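PDB 1WZZ: probable endoglucanase from Gluconacetobacter xylinus, which hydrolyses internal beta-1,4-glucosidic linkages of cellulose and carboxymethyl-cellulose as a secreted glycoside hydrolase of family 8. Local coordinates for residues G136-L141 against V150-G155; F159-S164 against I226-P231; I197-A202 against G222-A227. All coordinates share one frame; numbering follows the deposited sequence.

Interaction 1: G136-L141 against V150-G155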
loop_
_atom_site.group_PDB
_atom_site.type_symbol
_atom_site.label_atom_id
_atom_site.label_comp_id
_atom_site.label_asym_id
_atom_site.label_seq_id
_atom_site.Cartn_x
_atom_site.Cartn_y
_atom_site.Cartn_z
ATOM N N GLY A 136 -8.083 4.526 14.909
ATOM C CA GLY A 136 -8.354 3.919 16.212
ATOM C C GLY A 136 -8.675 2.445 16.105
ATOM O O GLY A 136 -8.216 1.639 16.922
ATOM N N ASP A 137 -9.457 2.077 15.096
ATOM C CA ASP A 137 -9.820 0.697 14.889
ATOM C C ASP A 137 -8.678 -0.103 14.255
ATOM O O ASP A 137 -8.524 -1.265 14.557
ATOM C CB ASP A 137 -11.127 0.579 14.072
ATOM C CG ASP A 137 -12.367 0.810 14.947
ATOM O OD1 ASP A 137 -12.292 0.517 16.166
ATOM O OD2 ASP A 137 -13.396 1.263 14.430
ATOM N N VAL A 138 -7.871 0.496 13.374
ATOM C CA VAL A 138 -6.753 -0.287 12.844
ATOM C C VAL A 138 -5.849 -0.662 14.019
ATOM O O VAL A 138 -5.383 -1.809 14.143
ATOM C CB VAL A 138 -5.908 0.531 11.805
ATOM C CG1 VAL A 138 -4.662 -0.283 11.373
ATOM C CG2 VAL A 138 -6.773 0.830 10.566
ATOM N N LEU A 139 -5.578 0.301 14.884
ATOM C CA LEU A 139 -4.691 0.041 16.002
ATOM C C LEU A 139 -5.263 -1.005 16.954
ATOM O O LEU A 139 -4.590 -1.978 17.332
ATOM C CB LEU A 139 -4.419 1.339 16.753
ATOM C CG LEU A 139 -3.346 1.231 17.845
ATOM C CD1 LEU A 139 -1.965 0.812 17.241
ATOM C CD2 LEU A 139 -3.250 2.594 18.543
ATOM N N ASN A 140 -6.518 -0.831 17.333
ATOM C CA ASN A 140 -7.087 -1.805 18.259
ATOM C C ASN A 140 -7.343 -3.182 17.697
ATOM O O ASN A 140 -7.081 -4.178 18.358
ATOM C CB ASN A 140 -8.443 -1.324 18.791
ATOM C CG ASN A 140 -8.340 -0.125 19.700
ATOM O OD1 ASN A 140 -7.280 0.198 20.245
ATOM N ND2 ASN A 140 -9.482 0.537 19.902
ATOM N N LEU A 141 -7.877 -3.221 16.473
ATOM C CA LEU A 141 -8.298 -4.485 15.872
ATOM C C LEU A 141 -7.295 -5.209 15.016
ATOM O O LEU A 141 -7.464 -6.394 14.730
ATOM C CB LEU A 141 -9.539 -4.241 15.011
ATOM C CG LEU A 141 -10.653 -3.447 15.698
ATOM C CD1 LEU A 141 -11.831 -3.346 14.700
ATOM C CD2 LEU A 141 -11.070 -4.154 17.004
ATOM N N VAL A 150 5.132 -6.507 17.873
ATOM C CA VAL A 150 3.707 -6.121 17.830
ATOM C C VAL A 150 3.582 -5.911 16.318
ATOM O O VAL A 150 4.278 -5.060 15.736
ATOM C CB VAL A 150 3.405 -4.838 18.547
ATOM C CG1 VAL A 150 1.925 -4.434 18.292
ATOM C CG2 VAL A 150 3.560 -5.063 20.059
ATOM N N VAL A 151 2.730 -6.704 15.687
ATOM C CA VAL A 151 2.593 -6.642 14.233
ATOM C C VAL A 151 1.263 -6.109 13.765
ATOM O O VAL A 151 0.305 -6.094 14.526
ATOM C CB VAL A 151 2.778 -8.031 13.638
ATOM C CG1 VAL A 151 4.144 -8.607 14.161
ATOM C CG2 VAL A 151 1.622 -8.974 14.082
ATOM N N LEU A 152 1.228 -5.708 12.491
ATOM C CA LEU A 152 0.024 -5.201 11.844
ATOM C C LEU A 152 -0.548 -6.362 11.002
ATOM O O LEU A 152 0.088 -6.813 10.054
ATOM C CB LEU A 152 0.427 -4.036 10.942
ATOM C CG LEU A 152 -0.630 -3.295 10.140
ATOM C CD1 LEU A 152 -1.519 -2.452 11.081
ATOM C CD2 LEU A 152 0.103 -2.378 9.130
HETATM N N MSE A 153 -1.751 -6.850 11.335
HETATM C CA MSE A 153 -2.374 -7.963 10.604
HETATM C C MSE A 153 -2.931 -7.471 9.256
HETATM O O MSE A 153 -3.391 -6.337 9.160
HETATM C CB MSE A 153 -3.543 -8.591 11.415
HETATM C CG MSE A 153 -3.153 -9.208 12.738
HETATM SE SE MSE A 153 -4.473 -10.596 13.217
HETATM C CE MSE A 153 -6.138 -9.684 12.685
ATOM N N PRO A 154 -2.922 -8.327 8.227
ATOM C CA PRO A 154 -3.430 -7.937 6.892
ATOM C C PRO A 154 -4.956 -7.853 6.761
ATOM O O PRO A 154 -5.468 -7.237 5.837
ATOM C CB PRO A 154 -2.870 -9.015 5.954
ATOM C CG PRO A 154 -1.844 -9.775 6.745
ATOM C CD PRO A 154 -2.242 -9.639 8.192
ATOM N N GLY A 155 -5.659 -8.495 7.685
ATOM C CA GLY A 155 -7.113 -8.503 7.655
ATOM C C GLY A 155 -7.620 -9.215 8.901
ATOM O O GLY A 155 -6.858 -9.901 9.570
#
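Val138 and Leu152 join a helix of the (alpha/alpha)6 barrel, 125-142, to the second strand of the beta-hairpin that follows it in the chain. The hairpin pairs strand 143-146 with strand 149-152, so the chain doubles back and sets 150-155 beside the last turns of the helix. The contact is small and apolar. CG1 of Val138 lies 3.8 Å from CD1 of Leu152, and the two side chains cross obliquely. Val138 carries CG1 anti to its backbone nitrogen (chi1 175°), which turns this methyl to the strand. CG of Leu152 is likewise opposite its backbone nitrogen, and the second torsion (chi2 71°) then puts CD1 on the helix side. Both residues are buried. Leu109 of the preceding helix, 105-122, touches both side chains and completes a three-way aliphatic cluster. Leu152 also packs on Thr105, and its side chain is about 7 Å from that of Asp106, the predicted nucleophile. The Leu152 end of the contact is therefore close to the probable catalytic region. Nearer the surface the helix meets Met153, a selenomethionine. The Met153 backbone is hydrogen-bonded to that of Met142, the last residue of the helix, so the strand end and the helix end lie side by side. The side chain of Met153 bends at its third torsion (chi3 -41°), and its methyl CE rests 4.1 Å from the carbonyl oxygen O of Leu141.

Interaction 2: F159-S164 against I226-P231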
loop_
_atom_site.group_PDB
_atom_site.type_symbol
_atom_site.label_atom_id
_atom_site.label_comp_id
_atom_site.label_asym_id
_atom_site.label_seq_id
_atom_site.Cartn_x
_atom_site.Cartn_y
_atom_site.Cartn_z
ATOM N N PHE A 159 -5.526 -14.796 8.657
ATOM C CA PHE A 159 -4.085 -14.616 8.792
ATOM C C PHE A 159 -3.487 -15.009 10.129
ATOM O O PHE A 159 -2.330 -14.725 10.405
ATOM C CB PHE A 159 -3.749 -13.160 8.439
ATOM C CG PHE A 159 -4.253 -12.750 7.076
ATOM C CD1 PHE A 159 -3.573 -13.132 5.912
ATOM C CD2 PHE A 159 -5.433 -12.023 6.948
ATOM C CE1 PHE A 159 -4.069 -12.796 4.639
ATOM C CE2 PHE A 159 -5.937 -11.683 5.690
ATOM C CZ PHE A 159 -5.251 -12.073 4.524
ATOM N N THR A 160 -4.281 -15.624 10.992
ATOM C CA THR A 160 -3.720 -16.079 12.255
ATOM C C THR A 160 -3.942 -17.588 12.261
ATOM O O THR A 160 -5.051 -18.071 12.048
ATOM C CB THR A 160 -4.386 -15.428 13.499
ATOM O OG1 THR A 160 -3.962 -14.061 13.613
ATOM C CG2 THR A 160 -3.951 -16.153 14.785
ATOM N N LYS A 161 -2.860 -18.322 12.454
ATOM C CA LYS A 161 -2.924 -19.769 12.486
ATOM C C LYS A 161 -2.543 -20.177 13.900
ATOM O O LYS A 161 -2.213 -19.333 14.742
ATOM C CB LYS A 161 -1.951 -20.370 11.463
ATOM C CG LYS A 161 -2.309 -20.082 10.008
ATOM C CD LYS A 161 -1.099 -20.286 9.078
ATOM C CE LYS A 161 -0.537 -21.708 9.154
ATOM N NZ LYS A 161 0.719 -21.876 8.352
ATOM N N LYS A 162 -2.598 -21.472 14.168
ATOM C CA LYS A 162 -2.273 -21.972 15.490
ATOM C C LYS A 162 -0.842 -21.628 15.892
ATOM O O LYS A 162 -0.603 -21.074 16.963
ATOM C CB LYS A 162 -2.479 -23.489 15.513
ATOM C CG LYS A 162 -3.868 -23.895 15.041
ATOM C CD LYS A 162 -3.970 -25.394 14.777
ATOM C CE LYS A 162 -5.322 -25.747 14.163
ATOM N NZ LYS A 162 -5.392 -27.187 13.780
ATOM N N ASP A 163 0.104 -21.910 15.003
ATOM C CA ASP A 163 1.510 -21.681 15.310
ATOM C C ASP A 163 2.142 -20.371 14.835
ATOM O O ASP A 163 3.224 -20.006 15.294
ATOM C CB ASP A 163 2.331 -22.858 14.775
ATOM C CG ASP A 163 2.017 -24.173 15.491
ATOM O OD1 ASP A 163 2.505 -25.231 15.029
ATOM O OD2 ASP A 163 1.295 -24.152 16.516
ATOM N N SER A 164 1.484 -19.650 13.937
ATOM C CA SER A 164 2.095 -18.416 13.460
ATOM C C SER A 164 1.075 -17.423 12.938
ATOM O O SER A 164 -0.111 -17.736 12.838
ATOM C CB SER A 164 3.085 -18.742 12.342
ATOM O OG SER A 164 2.410 -19.287 11.227
ATOM N N ILE A 226 9.026 -17.424 4.734
ATOM C CA ILE A 226 8.129 -17.024 3.649
ATOM C C ILE A 226 6.810 -17.776 3.857
ATOM O O ILE A 226 6.808 -19.000 3.984
ATOM C CB ILE A 226 8.736 -17.390 2.284
ATOM C CG1 ILE A 226 10.094 -16.698 2.143
ATOM C CG2 ILE A 226 7.765 -17.014 1.160
ATOM C CD1 ILE A 226 10.981 -17.319 1.063
ATOM N N ALA A 227 5.680 -17.068 3.903
ATOM C CA ALA A 227 4.394 -17.741 4.132
ATOM C C ALA A 227 4.098 -18.851 3.130
ATOM O O ALA A 227 4.293 -18.693 1.930
ATOM C CB ALA A 227 3.245 -16.723 4.140
ATOM N N SER A 228 3.577 -19.977 3.621
ATOM C CA SER A 228 3.315 -21.120 2.743
ATOM C C SER A 228 2.083 -21.100 1.843
ATOM O O SER A 228 2.018 -21.860 0.870
ATOM C CB SER A 228 3.272 -22.408 3.581
ATOM O OG SER A 228 2.081 -22.427 4.342
ATOM N N GLY A 229 1.104 -20.253 2.124
ATOM C CA GLY A 229 -0.085 -20.268 1.275
ATOM C C GLY A 229 -0.088 -19.558 -0.077
ATOM O O GLY A 229 -1.119 -19.533 -0.754
ATOM N N TRP A 230 1.051 -18.985 -0.472
ATOM C CA TRP A 230 1.180 -18.250 -1.732
ATOM C C TRP A 230 2.552 -18.541 -2.337
ATOM O O TRP A 230 3.472 -18.945 -1.636
ATOM C CB TRP A 230 1.133 -16.737 -1.491
ATOM C CG TRP A 230 -0.143 -16.188 -0.911
ATOM C CD1 TRP A 230 -1.174 -15.611 -1.598
ATOM C CD2 TRP A 230 -0.500 -16.142 0.468
ATOM N NE1 TRP A 230 -2.154 -15.200 -0.720
ATOM C CE2 TRP A 230 -1.764 -15.517 0.554
ATOM C CE3 TRP A 230 0.124 -16.572 1.647
ATOM C CZ2 TRP A 230 -2.418 -15.310 1.772
ATOM C CZ3 TRP A 230 -0.533 -16.363 2.867
ATOM C CH2 TRP A 230 -1.791 -15.738 2.909
ATOM N N PRO A 231 2.714 -18.325 -3.648
ATOM C CA PRO A 231 4.040 -18.583 -4.231
ATOM C C PRO A 231 5.047 -17.773 -3.403
ATOM O O PRO A 231 4.756 -16.631 -3.028
ATOM C CB PRO A 231 3.885 -18.060 -5.651
ATOM C CG PRO A 231 2.443 -18.368 -5.944
ATOM C CD PRO A 231 1.753 -17.898 -4.675
#
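This is a surface contact, made mainly by the aromatic side chains of Phe159 and Trp230, between two loops that extend from a small sheet of this (alpha/alpha)6-barrel enzyme of family 8. Segment 159-164 leads into strand 164-167. Segment 226-231 leaves strand 224-226. These are the two outer strands of a three-stranded antiparallel sheet, with 215-218 between them, so the loops extend from opposite edges of one sheet. The benzene part of the Trp230 indole comes to the rim of the Phe159 ring. CH2 of Trp230 lies 4.1 Å from CE1 of Phe159, close to the plane of the phenyl ring. CZ2 of Trp230 is almost as near the same CE1 of Phe159, at 4.2 Å. The side-chain axes run at about a right angle, yet the two ring planes are nearly parallel, so the indole meets the Phe159 rim at a slightly different height and the pair is not T-shaped. In both residues CG is anti to the carbonyl carbon (chi1 -55° in Phe159, -63° in Trp230), which turns each ring toward the other. Ile166 of strand 164-167 touches both side chains. The Trp230 ring also stacks with that of Trp214. The Phe159 side chain is about 9 Å from those of Glu49 and Asp106, the probable proton donor and nucleophile. The aromatic pair is thus near the probable active site. Farther out, the loops approach through polar groups without bonding: the long Lys161 side chain ends with NZ 4.3 Å from OG of Ser228.

Interaction 3: I197-A202 against G222-A227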
loop_
_atom_site.group_PDB
_atom_site.type_symbol
_atom_site.label_atom_id
_atom_site.label_comp_id
_atom_site.label_asym_id
_atom_site.label_seq_id
_atom_site.Cartn_x
_atom_site.Cartn_y
_atom_site.Cartn_z
ATOM N N ILE A 197 9.977 -1.627 11.007
ATOM C CA ILE A 197 11.361 -1.436 10.538
ATOM C C ILE A 197 12.160 -2.725 10.808
ATOM O O ILE A 197 12.902 -3.220 9.945
ATOM C CB ILE A 197 12.007 -0.215 11.237
ATOM C CG1 ILE A 197 11.325 1.065 10.738
ATOM C CG2 ILE A 197 13.535 -0.161 10.940
ATOM C CD1 ILE A 197 11.613 2.329 11.550
ATOM N N ARG A 198 12.010 -3.298 11.999
ATOM C CA ARG A 198 12.724 -4.524 12.306
ATOM C C ARG A 198 12.344 -5.678 11.382
ATOM O O ARG A 198 13.211 -6.482 10.992
ATOM C CB ARG A 198 12.483 -4.963 13.764
ATOM C CG ARG A 198 12.951 -3.981 14.781
ATOM C CD ARG A 198 12.843 -4.622 16.170
ATOM N NE ARG A 198 13.499 -3.788 17.170
ATOM C CZ ARG A 198 12.889 -2.866 17.904
ATOM N NH1 ARG A 198 11.577 -2.643 17.770
ATOM N NH2 ARG A 198 13.595 -2.155 18.776
ATOM N N LEU A 199 11.057 -5.769 11.030
ATOM C CA LEU A 199 10.574 -6.849 10.176
ATOM C C LEU A 199 11.083 -6.699 8.752
ATOM O O LEU A 199 11.438 -7.675 8.115
ATOM C CB LEU A 199 9.036 -6.927 10.214
ATOM C CG LEU A 199 8.548 -7.516 11.560
ATOM C CD1 LEU A 199 7.099 -7.068 11.753
ATOM C CD2 LEU A 199 8.665 -9.029 11.604
ATOM N N VAL A 200 11.101 -5.475 8.241
ATOM C CA VAL A 200 11.644 -5.266 6.883
ATOM C C VAL A 200 13.147 -5.635 6.867
ATOM O O VAL A 200 13.658 -6.254 5.926
ATOM C CB VAL A 200 11.492 -3.809 6.473
ATOM C CG1 VAL A 200 12.395 -3.517 5.255
ATOM C CG2 VAL A 200 10.017 -3.530 6.110
ATOM N N SER A 201 13.865 -5.239 7.903
ATOM C CA SER A 201 15.288 -5.571 7.970
ATOM C C SER A 201 15.546 -7.077 8.023
ATOM O O SER A 201 16.357 -7.625 7.260
ATOM C CB SER A 201 15.909 -4.908 9.194
ATOM O OG SER A 201 17.281 -5.238 9.312
ATOM N N ALA A 202 14.856 -7.769 8.928
ATOM C CA ALA A 202 15.066 -9.191 9.107
ATOM C C ALA A 202 14.267 -10.167 8.249
ATOM O O ALA A 202 14.688 -11.319 8.052
ATOM C CB ALA A 202 14.852 -9.524 10.586
ATOM N N GLY A 222 8.991 -16.417 16.976
ATOM C CA GLY A 222 9.208 -15.159 16.279
ATOM C C GLY A 222 10.053 -15.383 15.038
ATOM O O GLY A 222 10.393 -14.424 14.331
ATOM N N ALA A 223 10.379 -16.644 14.755
ATOM C CA ALA A 223 11.186 -16.951 13.578
ATOM C C ALA A 223 10.422 -16.442 12.352
ATOM O O ALA A 223 9.201 -16.547 12.299
ATOM C CB ALA A 223 11.406 -18.425 13.457
ATOM N N LEU A 224 11.151 -15.909 11.376
ATOM C CA LEU A 224 10.528 -15.386 10.151
ATOM C C LEU A 224 10.747 -16.318 8.986
ATOM O O LEU A 224 11.840 -16.855 8.807
ATOM C CB LEU A 224 11.117 -14.012 9.810
ATOM C CG LEU A 224 11.112 -13.007 10.965
ATOM C CD1 LEU A 224 11.805 -11.722 10.555
ATOM C CD2 LEU A 224 9.651 -12.717 11.382
ATOM N N SER A 225 9.715 -16.505 8.176
ATOM C CA SER A 225 9.819 -17.384 7.026
ATOM C C SER A 225 8.895 -16.882 5.943
ATOM O O SER A 225 8.083 -15.997 6.195
ATOM C CB SER A 225 9.430 -18.822 7.404
ATOM O OG SER A 225 8.080 -18.943 7.863
ATOM N N ILE A 226 9.026 -17.424 4.734
ATOM C CA ILE A 226 8.129 -17.024 3.649
ATOM C C ILE A 226 6.810 -17.776 3.857
ATOM O O ILE A 226 6.808 -19.000 3.984
ATOM C CB ILE A 226 8.736 -17.390 2.284
ATOM C CG1 ILE A 226 10.094 -16.698 2.143
ATOM C CG2 ILE A 226 7.765 -17.014 1.160
ATOM C CD1 ILE A 226 10.981 -17.319 1.063
ATOM N N ALA A 227 5.680 -17.068 3.903
ATOM C CA ALA A 227 4.394 -17.741 4.132
ATOM C C ALA A 227 4.098 -18.851 3.130
ATOM O O ALA A 227 4.293 -18.693 1.930
ATOM C CB ALA A 227 3.245 -16.723 4.140
#
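The last turns of barrel helix 188-202 face the short edge strand 224-226, and the backbones come nearest at Ala202 and Leu224, whose CA atoms are 7.7 Å apart. Leu224 bridges this gap. Its side chain points from the strand to the helix and divides its two methyls between two helix residues. CD2 of Leu224 meets CD2 of Leu199 at 3.8 Å, a methyl-to-methyl contact between side chains that cross at about a right angle. CD1 of Leu224 goes to the helix end, where it lies 3.7 Å from the carbonyl carbon C of Ala202. The same CD1 is 3.8 Å from CB of Ala202. Thus one branch packs against a leucine, and the other against a small residue and its backbone. CG of Leu224 is anti to its carbonyl carbon (chi1 -51°), and with chi2 near 180° one methyl is directed to Leu199 and the other to Ala202. Val217 of the middle strand 215-218 also packs on Leu224. Leu199 in turn touches Tyr149 of strand 149-152. The contact joins the three-stranded sheet to an alpha-helix of the (alpha/alpha)6 barrel, away from the annotated catalytic residues. It is made of aliphatic packing, with no charged or polar pair across it, so it probably rests on van der Waals fit and on the partial removal of apolar surface from water.

Overall arrangement
Interactions 1 and 3 are partly buried and aliphatic, each setting a strand or its end against a barrel helix. Interaction 2 is at the surface, joins two loops, and is aromatic with a loose polar fringe. Interactions 2 and 3 share Ile226 and Ala227, where one strand runs on into the loop, and their centres are about 13 Å apart. Interaction 1 touches both others. Its Met153 and Pro154 pack on Thr160 and Phe159 of interaction 2, and Val151 CG1 lies 4.1 Å from Leu199 CD1 of interaction 3. Interactions 1 and 2 lie near the probable catalytic residues, whereas interaction 3 is away from them.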